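Local coordinates for protein sorbitol-6-phosphate dehydrogenase (Erwinia amylovora CFBP1430, PDB 5O3Z) that probably catalyses the NAD-dependent interconversion of sorbitol 6-phosphate and fructose 6-phosphate, as a short-chain dehydrogenase/reductase with a Rossmann-type fold, at residues 144-149 with 188-193; 220-225 with 258-263. One frame throughout, in Å; residues are numbered along the deposited sequence.

Contact 1. Residues 144-149 with 188-193; sequences NSKSGK and LGNLLK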
loop_
_atom_site.group_PDB
_atom_site.type_symbol
_atom_site.label_atom_id
_atom_site.label_comp_id
_atom_site.label_asym_id
_atom_site.label_seq_id
_atom_site.Cartn_x
_atom_site.Cartn_y
_atom_site.Cartn_z
ATOM N N ASN A 144 -13.090 10.275 -5.439
ATOM C CA ASN A 144 -12.647 10.008 -4.109
ATOM C C ASN A 144 -11.606 11.117 -3.874
ATOM O O ASN A 144 -11.638 12.176 -4.561
ATOM C CB ASN A 144 -12.193 8.528 -4.035
ATOM C CG ASN A 144 -12.121 7.978 -2.596
ATOM O OD1 ASN A 144 -11.484 8.558 -1.705
ATOM N ND2 ASN A 144 -12.752 6.857 -2.401
ATOM N N SER A 145 -10.660 10.876 -2.983
ATOM C CA SER A 145 -9.903 11.903 -2.345
ATOM C C SER A 145 -8.593 11.259 -1.910
ATOM O O SER A 145 -8.552 10.054 -1.637
ATOM C CB SER A 145 -10.629 12.409 -1.123
ATOM O OG SER A 145 -9.861 13.357 -0.353
ATOM N N LYS A 146 -7.562 12.061 -1.759
ATOM C CA LYS A 146 -6.372 11.560 -1.067
ATOM C C LYS A 146 -6.684 11.149 0.394
ATOM O O LYS A 146 -6.032 10.269 0.958
ATOM C CB LYS A 146 -5.258 12.577 -1.159
ATOM C CG LYS A 146 -5.508 13.853 -0.437
ATOM C CD LYS A 146 -4.252 14.689 -0.508
ATOM C CE LYS A 146 -4.487 16.144 -0.201
ATOM N NZ LYS A 146 -4.435 16.341 1.273
ATOM N N SER A 147 -7.741 11.702 0.966
ATOM C CA SER A 147 -8.231 11.296 2.247
ATOM C C SER A 147 -8.770 9.878 2.260
ATOM O O SER A 147 -8.993 9.383 3.339
ATOM C CB SER A 147 -9.256 12.313 2.792
ATOM O OG SER A 147 -8.683 13.597 2.913
ATOM N N GLY A 148 -8.955 9.224 1.119
ATOM C CA GLY A 148 -9.179 7.791 1.030
ATOM C C GLY A 148 -7.934 6.932 0.908
ATOM O O GLY A 148 -8.025 5.735 0.771
ATOM N N LYS A 149 -6.773 7.567 0.879
ATOM C CA LYS A 149 -5.458 6.888 0.879
ATOM C C LYS A 149 -4.707 7.016 2.199
ATOM O O LYS A 149 -4.053 6.090 2.617
ATOM C CB LYS A 149 -4.554 7.519 -0.219
ATOM C CG LYS A 149 -5.058 7.291 -1.626
ATOM C CD LYS A 149 -5.029 5.847 -2.066
ATOM C CE LYS A 149 -3.632 5.259 -2.073
ATOM N NZ LYS A 149 -3.720 3.972 -2.797
ATOM N N LEU A 188 -8.435 12.212 -5.683
ATOM C CA LEU A 188 -8.046 13.592 -6.009
ATOM C C LEU A 188 -7.267 14.269 -4.959
ATOM O O LEU A 188 -7.499 14.075 -3.765
ATOM C CB LEU A 188 -9.295 14.450 -6.271
ATOM C CG LEU A 188 -10.230 13.863 -7.343
ATOM C CD1 LEU A 188 -11.317 14.859 -7.634
ATOM C CD2 LEU A 188 -9.595 13.361 -8.627
ATOM N N GLY A 189 -6.328 15.140 -5.362
ATOM C CA GLY A 189 -5.742 16.079 -4.435
ATOM C C GLY A 189 -6.735 17.217 -4.224
ATOM O O GLY A 189 -7.911 17.079 -4.550
ATOM N N ASN A 190 -6.245 18.341 -3.743
ATOM C CA ASN A 190 -7.063 19.459 -3.328
ATOM C C ASN A 190 -7.412 20.331 -4.535
ATOM O O ASN A 190 -6.523 20.698 -5.311
ATOM C CB ASN A 190 -6.306 20.329 -2.321
ATOM C CG ASN A 190 -5.987 19.616 -1.014
ATOM O OD1 ASN A 190 -6.891 19.128 -0.321
ATOM N ND2 ASN A 190 -4.710 19.681 -0.594
ATOM N N LEU A 191 -8.700 20.633 -4.708
ATOM C CA LEU A 191 -9.198 21.475 -5.817
ATOM C C LEU A 191 -9.216 22.902 -5.290
ATOM O O LEU A 191 -10.259 23.446 -4.894
ATOM C CB LEU A 191 -10.561 20.986 -6.221
ATOM C CG LEU A 191 -10.653 19.476 -6.439
ATOM C CD1 LEU A 191 -12.098 19.040 -6.360
ATOM C CD2 LEU A 191 -10.113 19.138 -7.801
ATOM N N LEU A 192 -8.029 23.503 -5.244
ATOM C CA LEU A 192 -7.792 24.754 -4.497
ATOM C C LEU A 192 -8.645 25.950 -4.982
ATOM O O LEU A 192 -8.990 26.838 -4.200
ATOM C CB LEU A 192 -6.308 25.119 -4.551
ATOM C CG LEU A 192 -5.289 24.134 -3.994
ATOM C CD1 LEU A 192 -3.857 24.555 -4.333
ATOM C CD2 LEU A 192 -5.456 24.006 -2.495
ATOM N N LYS A 193 -8.970 25.946 -6.265
ATOM C CA LYS A 193 -9.806 26.977 -6.884
ATOM C C LYS A 193 -11.275 26.590 -6.981
ATOM O O LYS A 193 -12.053 27.259 -7.656
ATOM C CB LYS A 193 -9.249 27.287 -8.263
ATOM C CG LYS A 193 -7.970 28.107 -8.163
ATOM C CD LYS A 193 -7.188 28.042 -9.468
ATOM C CE LYS A 193 -5.682 28.003 -9.213
ATOM N NZ LYS A 193 -4.929 27.804 -10.478
HETATM O O HOH W 1 -3.024 18.334 2.009
#
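Leu188 O accepts a hydrogen bond from the backbone N of Lys146 at 2.8 Å. The bond is bent, 143° at the hydrogen, and the donor N lies 32° out of the carbonyl plane. Ser145 CA lies 3.5 Å from Leu188 O, a CH...O contact. In the other direction Leu188 N reaches Asn144 O in a long, weak bond, and Leu188 CG also packs against that oxygen. These bonds join the C-terminal ends of the neighbouring parallel strands 139-145 and 182-188 in the Rossmann-type sheet of the SDR fold. In this family the active site forms at this end of the sheet. Two side-chain bonds hold the end of strand 139-145 and the turn after it. Asn144 OD1 accepts Ser145 N through an in-plane lone pair. Ser145 OG accepts Ser147 N at 3.0 Å, an ST turn that leads into the 3-10 segment 146-148. The Lys146 side chain crosses that of Asn190 obliquely. Lys146 CE lies 3.6 Å from Asn190 ND2. The bend at chi4 (85°) sets the direction of Lys146 NZ, which donates to a water at 2.6 Å. Asn190 ND2 donates weakly to the same water. Asn190 also packs on Tyr219 of helix 215-220.

Contact 2. Residues 220-225 with 258-263; sequences VDKVPL and GGQVMF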
loop_
_atom_site.group_PDB
_atom_site.type_symbol
_atom_site.label_atom_id
_atom_site.label_comp_id
_atom_site.label_asym_id
_atom_site.label_seq_id
_atom_site.Cartn_x
_atom_site.Cartn_y
_atom_site.Cartn_z
ATOM N N VAL A 220 -0.130 24.142 -1.668
ATOM C CA VAL A 220 0.690 24.011 -2.860
ATOM C C VAL A 220 2.056 23.429 -2.547
ATOM O O VAL A 220 2.536 22.543 -3.249
ATOM C CB VAL A 220 0.886 25.376 -3.543
ATOM C CG1 VAL A 220 2.026 25.331 -4.559
ATOM C CG2 VAL A 220 -0.395 25.808 -4.259
ATOM N N ASP A 221 2.673 23.924 -1.492
ATOM C CA ASP A 221 4.035 23.567 -1.180
ATOM C C ASP A 221 4.105 22.120 -0.698
ATOM O O ASP A 221 5.162 21.527 -0.727
ATOM C CB ASP A 221 4.639 24.617 -0.199
ATOM C CG ASP A 221 5.736 24.071 0.690
ATOM O OD1 ASP A 221 5.411 23.486 1.756
ATOM O OD2 ASP A 221 6.922 24.280 0.378
ATOM N N LYS A 222 2.979 21.532 -0.312
ATOM C CA LYS A 222 2.947 20.098 -0.064
ATOM C C LYS A 222 2.982 19.252 -1.326
ATOM O O LYS A 222 3.294 18.081 -1.233
ATOM C CB LYS A 222 1.738 19.721 0.812
ATOM C CG LYS A 222 1.895 20.102 2.281
ATOM C CD LYS A 222 0.601 19.824 3.056
ATOM C CE LYS A 222 0.635 18.503 3.812
ATOM N NZ LYS A 222 1.363 18.672 5.103
ATOM N N VAL A 223 2.682 19.802 -2.497
ATOM C CA VAL A 223 2.595 19.000 -3.706
ATOM C C VAL A 223 3.975 19.004 -4.405
ATOM O O VAL A 223 4.511 20.050 -4.639
ATOM C CB VAL A 223 1.508 19.567 -4.641
ATOM C CG1 VAL A 223 1.270 18.651 -5.865
ATOM C CG2 VAL A 223 0.200 19.740 -3.884
ATOM N N PRO A 224 4.544 17.850 -4.764
ATOM C CA PRO A 224 5.806 17.963 -5.532
ATOM C C PRO A 224 5.673 18.820 -6.827
ATOM O O PRO A 224 6.478 19.749 -7.018
ATOM C CB PRO A 224 6.140 16.532 -5.827
ATOM C CG PRO A 224 5.690 15.851 -4.584
ATOM C CD PRO A 224 4.375 16.479 -4.234
ATOM N N LEU A 225 4.637 18.619 -7.611
ATOM C CA LEU A 225 4.419 19.409 -8.808
ATOM C C LEU A 225 4.045 20.845 -8.568
ATOM O O LEU A 225 3.930 21.573 -9.525
ATOM C CB LEU A 225 3.443 18.727 -9.742
ATOM C CG LEU A 225 3.941 17.528 -10.523
ATOM C CD1 LEU A 225 2.859 16.708 -11.167
ATOM C CD2 LEU A 225 4.893 17.985 -11.584
ATOM N N GLY A 258 -0.586 15.228 -8.083
ATOM C CA GLY A 258 0.703 15.955 -8.332
ATOM C C GLY A 258 1.866 15.384 -7.582
ATOM O O GLY A 258 2.815 16.104 -7.227
ATOM N N GLY A 259 1.809 14.064 -7.348
ATOM C CA GLY A 259 2.834 13.366 -6.576
ATOM C C GLY A 259 2.833 13.432 -5.072
ATOM O O GLY A 259 3.751 12.903 -4.415
ATOM N N GLN A 260 1.819 14.064 -4.475
ATOM C CA GLN A 260 1.664 14.069 -3.044
ATOM C C GLN A 260 1.558 12.673 -2.436
ATOM O O GLN A 260 2.092 12.453 -1.339
ATOM C CB GLN A 260 0.434 14.946 -2.610
ATOM C CG GLN A 260 0.498 15.258 -1.119
ATOM C CD GLN A 260 -0.444 16.319 -0.612
ATOM O OE1 GLN A 260 -1.055 17.072 -1.401
ATOM N NE2 GLN A 260 -0.576 16.393 0.734
ATOM N N VAL A 261 0.872 11.768 -3.120
ATOM C CA VAL A 261 0.607 10.390 -2.693
ATOM C C VAL A 261 1.101 9.470 -3.770
ATOM O O VAL A 261 0.705 9.599 -4.869
ATOM C CB VAL A 261 -0.923 10.111 -2.535
ATOM C CG1 VAL A 261 -1.173 8.659 -2.140
ATOM C CG2 VAL A 261 -1.544 11.026 -1.494
ATOM N N MET A 262 2.058 8.619 -3.468
ATOM C CA MET A 262 2.658 7.753 -4.474
ATOM C C MET A 262 2.501 6.262 -4.110
ATOM O O MET A 262 2.931 5.371 -4.878
ATOM C CB MET A 262 4.112 8.098 -4.603
ATOM C CG MET A 262 4.416 9.368 -5.371
ATOM S SD MET A 262 6.229 9.751 -5.293
ATOM C CE MET A 262 6.266 11.459 -5.827
ATOM N N PHE A 263 1.784 5.997 -3.028
ATOM C CA PHE A 263 1.437 4.623 -2.654
ATOM C C PHE A 263 -0.039 4.364 -2.997
ATOM O O PHE A 263 -0.646 5.150 -3.727
ATOM C CB PHE A 263 1.686 4.445 -1.160
ATOM C CG PHE A 263 0.984 5.492 -0.287
ATOM C CD1 PHE A 263 1.566 6.707 -0.072
ATOM C CD2 PHE A 263 -0.285 5.233 0.252
ATOM C CE1 PHE A 263 0.959 7.667 0.698
ATOM C CE2 PHE A 263 -0.891 6.182 1.057
ATOM C CZ PHE A 263 -0.280 7.399 1.242
ATOM O OXT PHE A 263 -0.655 3.421 -2.489
#
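Val223 and Gln260 set their side chains at about a right angle, with Val223 CG2 3.9 Å from Gln260 OE1. They join two loops of the SDR fold: one follows helix 215-220, and the other is the C-terminal tail after strand 253-256. CG1 of Val223 stands anti to the backbone N (chi1 -174°) and meets Gly258 O at 3.3 Å. The side chains of Lys222 and Gln260 approach at a slant. Gln260 is extended beyond CG, and Gln260 NE2 lies 3.9 Å from Lys222 CE in a packing contact. A type I turn from Val220 to Val223 carries Lys222 to this position. The Pro224 ring packs against the glycine backbone of the tail, where Pro224 CG lies 3.5 Å from Gly259 O. Gly258 and Gly259 both have positive phi, a conformation that favours glycine. A second subunit covers part of this region: its Tyr248 packs on Val223 and its Leu174 on Pro224. Leu225 CD1 rests 3.6 Å from Gly258 CA. Leu225 N donates to Gly258 O at 3.1 Å, nearly straight at 167° and in the carbonyl plane.

Contact 1 and contact 2 follow one another along the chain, with centres 11 Å apart. They touch mainly through the C-terminal tail. Lys149 NZ lies 3.1 Å from Phe263 OXT of the terminal carboxylate, a probable hydrogen bond. Lys146 CE lies 3.8 Å from Gln260 OE1, so the lysine that meets Asn190 in contact 1 also packs on contact 2. Away from the tail, Leu192 CD1 meets Val220 CG2 at 3.7 Å. Ser145 touches Tyr158, and Asn144 ND2 bonds Lys162 O. Tyr158 and Lys162 fit the YxxxK motif of the family, so contact 1 probably borders the active site. Contact 2 faces neighbouring subunits; Phe263 stacks on Phe263 of a third subunit.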